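Local coordinates for glycoside hydrolase family 16 protein (Bacteroides ovatus, PDB 7KR6) that probably hydrolyses mixed-linkage beta-glucans as an endo-glucanase, and is captured here with a fluorinated oligosaccharide label in its glycan pocket, at residues T60-Q65 with G241-G246; I112-K117 with M264-V269. The protein carries 1 engineered substitution. One frame throughout, in Å; residues are numbered along the deposited sequence.

Interaction 1 (T60-Q65 with G241-G246). With BGC (beta-D-glucopyranose), chain C; G2F (2-deoxy-2-fluoro-alpha-D-glucopyranose), chain B; BGC (beta-D-glucopyranose), chain D.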
loop_
_atom_site.group_PDB
_atom_site.type_symbol
_atom_site.label_atom_id
_atom_site.label_comp_id
_atom_site.label_asym_id
_atom_site.label_seq_id
_atom_site.Cartn_x
_atom_site.Cartn_y
_atom_site.Cartn_z
ATOM N N THR A 60 4.826 -1.029 17.976
ATOM C CA THR A 60 4.046 -1.169 16.707
ATOM C C THR A 60 4.941 -1.238 15.484
ATOM O O THR A 60 6.034 -0.611 15.513
ATOM C CB THR A 60 3.034 -0.022 16.507
ATOM O OG1 THR A 60 3.628 1.274 16.514
ATOM C CG2 THR A 60 1.960 -0.053 17.577
ATOM N N ASN A 61 4.456 -1.921 14.444
ATOM C CA ASN A 61 4.983 -1.847 13.056
ATOM C C ASN A 61 6.461 -2.227 12.987
ATOM O O ASN A 61 7.126 -1.778 12.052
ATOM C CB ASN A 61 4.764 -0.442 12.472
ATOM C CG ASN A 61 3.287 -0.077 12.500
ATOM O OD1 ASN A 61 2.457 -0.901 12.115
ATOM N ND2 ASN A 61 2.977 1.146 12.893
ATOM N N GLN A 62 6.991 -2.987 13.943
ATOM C CA GLN A 62 8.457 -3.311 13.976
ATOM C C GLN A 62 9.330 -2.039 14.021
ATOM O O GLN A 62 10.533 -2.075 13.640
ATOM C CB GLN A 62 8.850 -4.153 12.764
ATOM C CG GLN A 62 8.193 -5.542 12.727
ATOM C CD GLN A 62 8.542 -6.288 11.458
ATOM O OE1 GLN A 62 9.581 -6.943 11.361
ATOM N NE2 GLN A 62 7.721 -6.150 10.426
ATOM N N GLU A 63 8.822 -0.968 14.590
ATOM C CA GLU A 63 9.580 0.311 14.734
ATOM C C GLU A 63 10.767 0.123 15.695
ATOM O O GLU A 63 10.691 -0.724 16.633
ATOM C CB GLU A 63 8.687 1.444 15.224
ATOM C CG GLU A 63 7.577 1.771 14.236
ATOM C CD GLU A 63 6.355 2.460 14.791
ATOM O OE1 GLU A 63 6.436 2.974 15.900
ATOM O OE2 GLU A 63 5.296 2.399 14.104
ATOM N N LEU A 64 11.841 0.865 15.463
ATOM C CA LEU A 64 13.090 0.760 16.251
ATOM C C LEU A 64 13.056 1.673 17.477
ATOM O O LEU A 64 13.796 1.364 18.415
ATOM C CB LEU A 64 14.279 1.104 15.343
ATOM C CG LEU A 64 14.447 0.172 14.139
ATOM C CD1 LEU A 64 15.516 0.669 13.171
ATOM C CD2 LEU A 64 14.750 -1.228 14.598
ATOM N N GLN A 65 12.363 2.814 17.452
ATOM C CA GLN A 65 12.466 3.806 18.549
ATOM C C GLN A 65 11.649 3.345 19.749
ATOM O O GLN A 65 10.578 2.739 19.582
ATOM C CB GLN A 65 11.973 5.192 18.148
ATOM C CG GLN A 65 10.453 5.364 18.166
ATOM C CD GLN A 65 9.715 4.531 17.151
ATOM O OE1 GLN A 65 10.256 4.203 16.087
ATOM N NE2 GLN A 65 8.462 4.238 17.463
ATOM N N GLY A 241 12.564 3.749 11.657
ATOM C CA GLY A 241 12.345 2.397 11.144
ATOM C C GLY A 241 10.897 1.955 11.253
ATOM O O GLY A 241 10.052 2.772 11.618
ATOM N N GLY A 242 10.668 0.682 11.038
ATOM C CA GLY A 242 9.327 0.112 10.906
ATOM C C GLY A 242 9.108 -0.430 9.506
ATOM O O GLY A 242 9.734 0.040 8.534
ATOM N N ALA A 243 8.136 -1.318 9.372
ATOM C CA ALA A 243 7.853 -2.017 8.102
ATOM C C ALA A 243 7.602 -1.022 6.967
ATOM O O ALA A 243 8.057 -1.268 5.857
ATOM C CB ALA A 243 6.686 -2.925 8.226
ATOM N N PHE A 244 6.898 0.076 7.246
ATOM C CA PHE A 244 6.594 1.120 6.250
ATOM C C PHE A 244 7.855 1.606 5.557
ATOM O O PHE A 244 7.812 1.883 4.339
ATOM C CB PHE A 244 5.864 2.233 6.982
ATOM C CG PHE A 244 5.513 3.424 6.149
ATOM C CD1 PHE A 244 4.387 3.404 5.338
ATOM C CD2 PHE A 244 6.265 4.564 6.254
ATOM C CE1 PHE A 244 4.022 4.540 4.622
ATOM C CE2 PHE A 244 5.879 5.703 5.569
ATOM C CZ PHE A 244 4.768 5.682 4.746
ATOM N N THR A 245 8.942 1.720 6.309
ATOM C CA THR A 245 10.210 2.305 5.798
ATOM C C THR A 245 11.058 1.203 5.127
ATOM O O THR A 245 12.013 1.562 4.416
ATOM C CB THR A 245 11.037 2.916 6.916
ATOM O OG1 THR A 245 11.601 1.873 7.726
ATOM C CG2 THR A 245 10.279 3.883 7.803
ATOM N N GLY A 246 10.694 -0.045 5.354
ATOM C CA GLY A 246 11.448 -1.236 4.949
ATOM C C GLY A 246 12.701 -1.466 5.768
ATOM O O GLY A 246 13.421 -2.447 5.452
HETATM C C2 BGC C . -0.253 -0.263 13.723
HETATM C C3 BGC C . -1.159 -0.900 14.809
HETATM C C4 BGC C . -1.383 0.019 15.989
HETATM C C5 BGC C . -1.905 1.402 15.551
HETATM C C6 BGC C . -2.062 2.413 16.658
HETATM C C1 BGC C . -0.846 1.091 13.442
HETATM O O2 BGC C . -0.124 -1.049 12.575
HETATM O O3 BGC C . -0.511 -2.129 15.153
HETATM O O4 BGC C . -2.321 -0.611 16.905
HETATM O O5 BGC C . -0.959 1.939 14.573
HETATM O O6 BGC C . -0.794 2.648 17.320
HETATM C C1 G2F B . -1.623 4.423 10.445
HETATM C C2 G2F B . -1.144 3.078 10.875
HETATM C C3 G2F B . -0.419 3.141 12.202
HETATM C C4 G2F B . 0.747 4.085 12.047
HETATM C C5 G2F B . 0.149 5.475 11.666
HETATM C C6 G2F B . 1.119 6.627 11.543
HETATM O O3 G2F B . -0.008 1.838 12.601
HETATM O O4 G2F B . 1.488 4.101 13.318
HETATM O O5 G2F B . -0.595 5.425 10.432
HETATM O O6 G2F B . 2.242 6.242 10.664
HETATM F F2 G2F B . -2.249 2.173 10.851
HETATM C C2 BGC D . -3.154 -0.972 19.055
HETATM C C3 BGC D . -2.745 -1.384 20.468
HETATM C C4 BGC D . -1.821 -2.560 20.387
HETATM C C5 BGC D . -0.638 -2.235 19.465
HETATM C C6 BGC D . 0.310 -3.400 19.368
HETATM C C1 BGC D . -1.905 -0.671 18.202
HETATM O O2 BGC D . -3.946 0.196 19.133
HETATM O O3 BGC D . -3.948 -1.813 21.097
HETATM O O4 BGC D . -1.280 -2.798 21.698
HETATM O O5 BGC D . -1.140 -1.857 18.171
HETATM O O6 BGC D . -0.242 -4.549 18.745
#
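N61 and A243 make the one hydrogen bond between 60-65 and 241-246: A243 N donates to N61 O over 2.9 Å, at 157° at the hydrogen. The tight part lies beside this bond. G242 CA comes within 3.8 Å of E63 CA and within 3.1 Å of N61 O, a CA-H...O contact, while L64 CD1 covers G241 CA and E63 CG lies against G241 O. The latter carbonyl is buried with no polar partner. Contact thins at the exposed end, where the extended chain of Q62 brings only NE2 near the A243 methyl, NE2 and CB being 4.0 Å apart. T60 to E63 form a type I' turn, closed by E63 N to T60 O, which places the N61 amide at the sugars. There the E63 carboxylate is second shell: OE2 accepts from N61 ND2 at 2.9 Å, nearly in the N61 amide plane, and OE1 accepts from Q65 NE2, likewise at 2.9 Å. With CG beside its own backbone N (chi1 -57°), N61 reaches two sugars. Its OD1 accepts from O2 of the chain C glucose at 2.6 Å, and ND2 donates to O3 of the fluoroglucose over 3.1 Å, almost straight at 170°. These three bonds fix the amide's rotation. The T60 CG2 methyl lies against C4 of the chain C glucose and O5 of the chain D glucose. Here the two loops border the glycan-binding cleft of a family 16 beta-jelly-roll, T60 and N61 lining the pocket.

Interaction 2 (I112-K117 with M264-V269)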
loop_
_atom_site.group_PDB
_atom_site.type_symbol
_atom_site.label_atom_id
_atom_site.label_comp_id
_atom_site.label_asym_id
_atom_site.label_seq_id
_atom_site.Cartn_x
_atom_site.Cartn_y
_atom_site.Cartn_z
ATOM N N ILE A 112 -9.192 20.053 9.489
ATOM C CA ILE A 112 -8.061 20.161 10.422
ATOM C C ILE A 112 -6.815 20.490 9.582
ATOM O O ILE A 112 -6.705 19.988 8.423
ATOM C CB ILE A 112 -7.865 18.916 11.300
ATOM C CG1 ILE A 112 -6.673 19.108 12.242
ATOM C CG2 ILE A 112 -7.793 17.681 10.434
ATOM C CD1 ILE A 112 -6.483 18.025 13.240
ATOM N N GLU A 113 -5.991 21.397 10.087
ATOM C CA GLU A 113 -4.749 21.815 9.422
ATOM C C GLU A 113 -3.627 21.888 10.449
ATOM O O GLU A 113 -3.854 22.263 11.618
ATOM C CB GLU A 113 -4.875 23.191 8.774
ATOM C CG GLU A 113 -5.976 23.262 7.757
ATOM C CD GLU A 113 -5.924 24.511 6.914
ATOM O OE1 GLU A 113 -5.995 25.604 7.525
ATOM O OE2 GLU A 113 -5.788 24.398 5.688
ATOM N N ALA A 114 -2.420 21.540 10.017
ATOM C CA ALA A 114 -1.215 21.718 10.833
ATOM C C ALA A 114 -0.081 22.195 9.938
ATOM O O ALA A 114 -0.019 21.768 8.778
ATOM C CB ALA A 114 -0.847 20.469 11.558
ATOM N N SER A 115 0.785 23.010 10.514
ATOM C CA SER A 115 2.004 23.546 9.866
ATOM C C SER A 115 3.207 22.798 10.442
ATOM O O SER A 115 3.449 22.842 11.685
ATOM C CB SER A 115 2.113 25.044 10.053
ATOM O OG SER A 115 3.308 25.555 9.487
ATOM N N ILE A 116 3.906 22.074 9.568
ATOM C CA ILE A 116 4.932 21.090 9.976
ATOM C C ILE A 116 6.187 21.298 9.139
ATOM O O ILE A 116 6.088 21.355 7.901
ATOM C CB ILE A 116 4.407 19.649 9.824
ATOM C CG1 ILE A 116 3.077 19.451 10.558
ATOM C CG2 ILE A 116 5.427 18.648 10.306
ATOM C CD1 ILE A 116 2.454 18.082 10.339
ATOM N N LYS A 117 7.307 21.252 9.837
ATOM C CA LYS A 117 8.662 21.212 9.255
ATOM C C LYS A 117 9.216 19.825 9.537
ATOM O O LYS A 117 9.279 19.414 10.689
ATOM C CB LYS A 117 9.549 22.303 9.855
ATOM C CG LYS A 117 10.930 22.320 9.201
ATOM C CD LYS A 117 11.630 23.631 9.451
ATOM C CE LYS A 117 12.738 23.503 10.448
ATOM N NZ LYS A 117 13.208 24.845 10.872
ATOM N N MET A 264 11.389 16.947 14.324
ATOM C CA MET A 264 10.175 17.292 13.569
ATOM C C MET A 264 9.491 18.419 14.351
ATOM O O MET A 264 9.400 18.306 15.565
ATOM C CB MET A 264 9.287 16.057 13.492
ATOM C CG MET A 264 7.890 16.286 13.043
ATOM S SD MET A 264 7.029 14.668 13.025
ATOM C CE MET A 264 5.412 15.125 12.452
ATOM N N TYR A 265 9.062 19.461 13.661
ATOM C CA TYR A 265 8.504 20.687 14.279
ATOM C C TYR A 265 7.065 20.915 13.833
ATOM O O TYR A 265 6.749 20.912 12.617
ATOM C CB TYR A 265 9.317 21.900 13.850
ATOM C CG TYR A 265 10.801 21.853 14.130
ATOM C CD1 TYR A 265 11.310 22.277 15.340
ATOM C CD2 TYR A 265 11.709 21.453 13.157
ATOM C CE1 TYR A 265 12.670 22.269 15.592
ATOM C CE2 TYR A 265 13.071 21.444 13.395
ATOM C CZ TYR A 265 13.556 21.903 14.603
ATOM O OH TYR A 265 14.904 21.886 14.845
ATOM N N ILE A 266 6.163 21.184 14.794
ATOM C CA ILE A 266 4.746 21.544 14.508
ATOM C C ILE A 266 4.518 22.956 15.078
ATOM O O ILE A 266 4.608 23.131 16.302
ATOM C CB ILE A 266 3.732 20.516 15.038
ATOM C CG1 ILE A 266 3.995 19.091 14.536
ATOM C CG2 ILE A 266 2.338 20.923 14.644
ATOM C CD1 ILE A 266 5.020 18.293 15.310
ATOM N N ASP A 267 4.301 23.903 14.187
ATOM C CA ASP A 267 4.168 25.338 14.591
ATOM C C ASP A 267 2.783 25.535 15.184
ATOM O O ASP A 267 2.645 26.337 16.147
ATOM C CB ASP A 267 4.326 26.261 13.400
ATOM C CG ASP A 267 4.485 27.734 13.749
ATOM O OD1 ASP A 267 4.561 28.025 14.961
ATOM O OD2 ASP A 267 4.547 28.540 12.817
ATOM N N TRP A 268 1.796 24.848 14.646
ATOM C CA TRP A 268 0.383 25.044 15.061
ATOM C C TRP A 268 -0.464 23.940 14.457
ATOM O O TRP A 268 -0.075 23.305 13.466
ATOM C CB TRP A 268 -0.166 26.439 14.692
ATOM C CG TRP A 268 -0.021 26.871 13.268
ATOM C CD1 TRP A 268 0.893 27.773 12.785
ATOM C CD2 TRP A 268 -0.814 26.479 12.141
ATOM N NE1 TRP A 268 0.705 27.964 11.452
ATOM C CE2 TRP A 268 -0.352 27.211 11.034
ATOM C CE3 TRP A 268 -1.899 25.614 11.963
ATOM C CZ2 TRP A 268 -0.876 27.072 9.754
ATOM C CZ3 TRP A 268 -2.421 25.468 10.696
ATOM C CH2 TRP A 268 -1.912 26.178 9.610
ATOM N N VAL A 269 -1.579 23.682 15.109
ATOM C CA VAL A 269 -2.654 22.813 14.575
ATOM C C VAL A 269 -3.960 23.534 14.863
ATOM O O VAL A 269 -4.083 24.185 15.921
ATOM C CB VAL A 269 -2.572 21.380 15.132
ATOM C CG1 VAL A 269 -2.561 21.305 16.646
ATOM C CG2 VAL A 269 -3.663 20.480 14.538
HETATM O O HOH W 1 4.335 27.942 10.182
#
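A classic beta bulge, with D267 and W268 together facing S115, interrupts the antiparallel pairing of strand 112-117 with 264-269. The evidence is in the bonds: S115 N donates to W268 O at 3.1 Å, yet S115 O receives from D267 N at 2.8 Å, one residue earlier, and D267 has phi/psi of -77°/-36°. Beyond the bulge the pairing is regular, K117 and Y265 forming a hydrogen-bonded pair through K117 N to Y265 O (2.9 Å) and Y265 N to K117 O (3.0 Å). Within the beta-jelly-roll sandwich of the family 16 fold, the two faces differ. A114, I116, I266 and V269 share one face, where A114 and I116 also meet F236 and F129; there I116 CG1 packs beside I266 CG1 at 4.1 Å, and V269 CG2 meets I112 CD1. On the other face S115 CB sits over the W268 five-membered ring, 3.7 Å from its centroid, a CH-pi contact, while E113 CB lies in plane at the indole edge. S115 OG and D267 OD2 share a water, each 2.7 Å from it. The K117 chain, bent at chi3 (107°), runs alongside the Y265 ring and approaches it obliquely through CE, while NZ continues to a salt bridge with D77.

How the interactions relate
From the N terminus the chain first lays down 60-65, a loop between strands 51-52 and 66-67, then strand 112-117. Interaction 1 closes when 241-246, the loop following strand 232-240, returns to 60-65 across 175 intervening residues. Interaction 2 closes later, when 264-269 in strand 261-271 pairs with 112-117 over a 146-residue span. Because the segments alternate, the two closures cross and neither nests inside the other. The centres of interaction 1 and interaction 2 are about 23 Å apart, on opposite sides of the chain's centre, and the nearest atoms of the two are about 11 Å apart. Interaction 1 joins loops at the sugar-binding pocket, whereas interaction 2 joins strands within the beta-sheet framework.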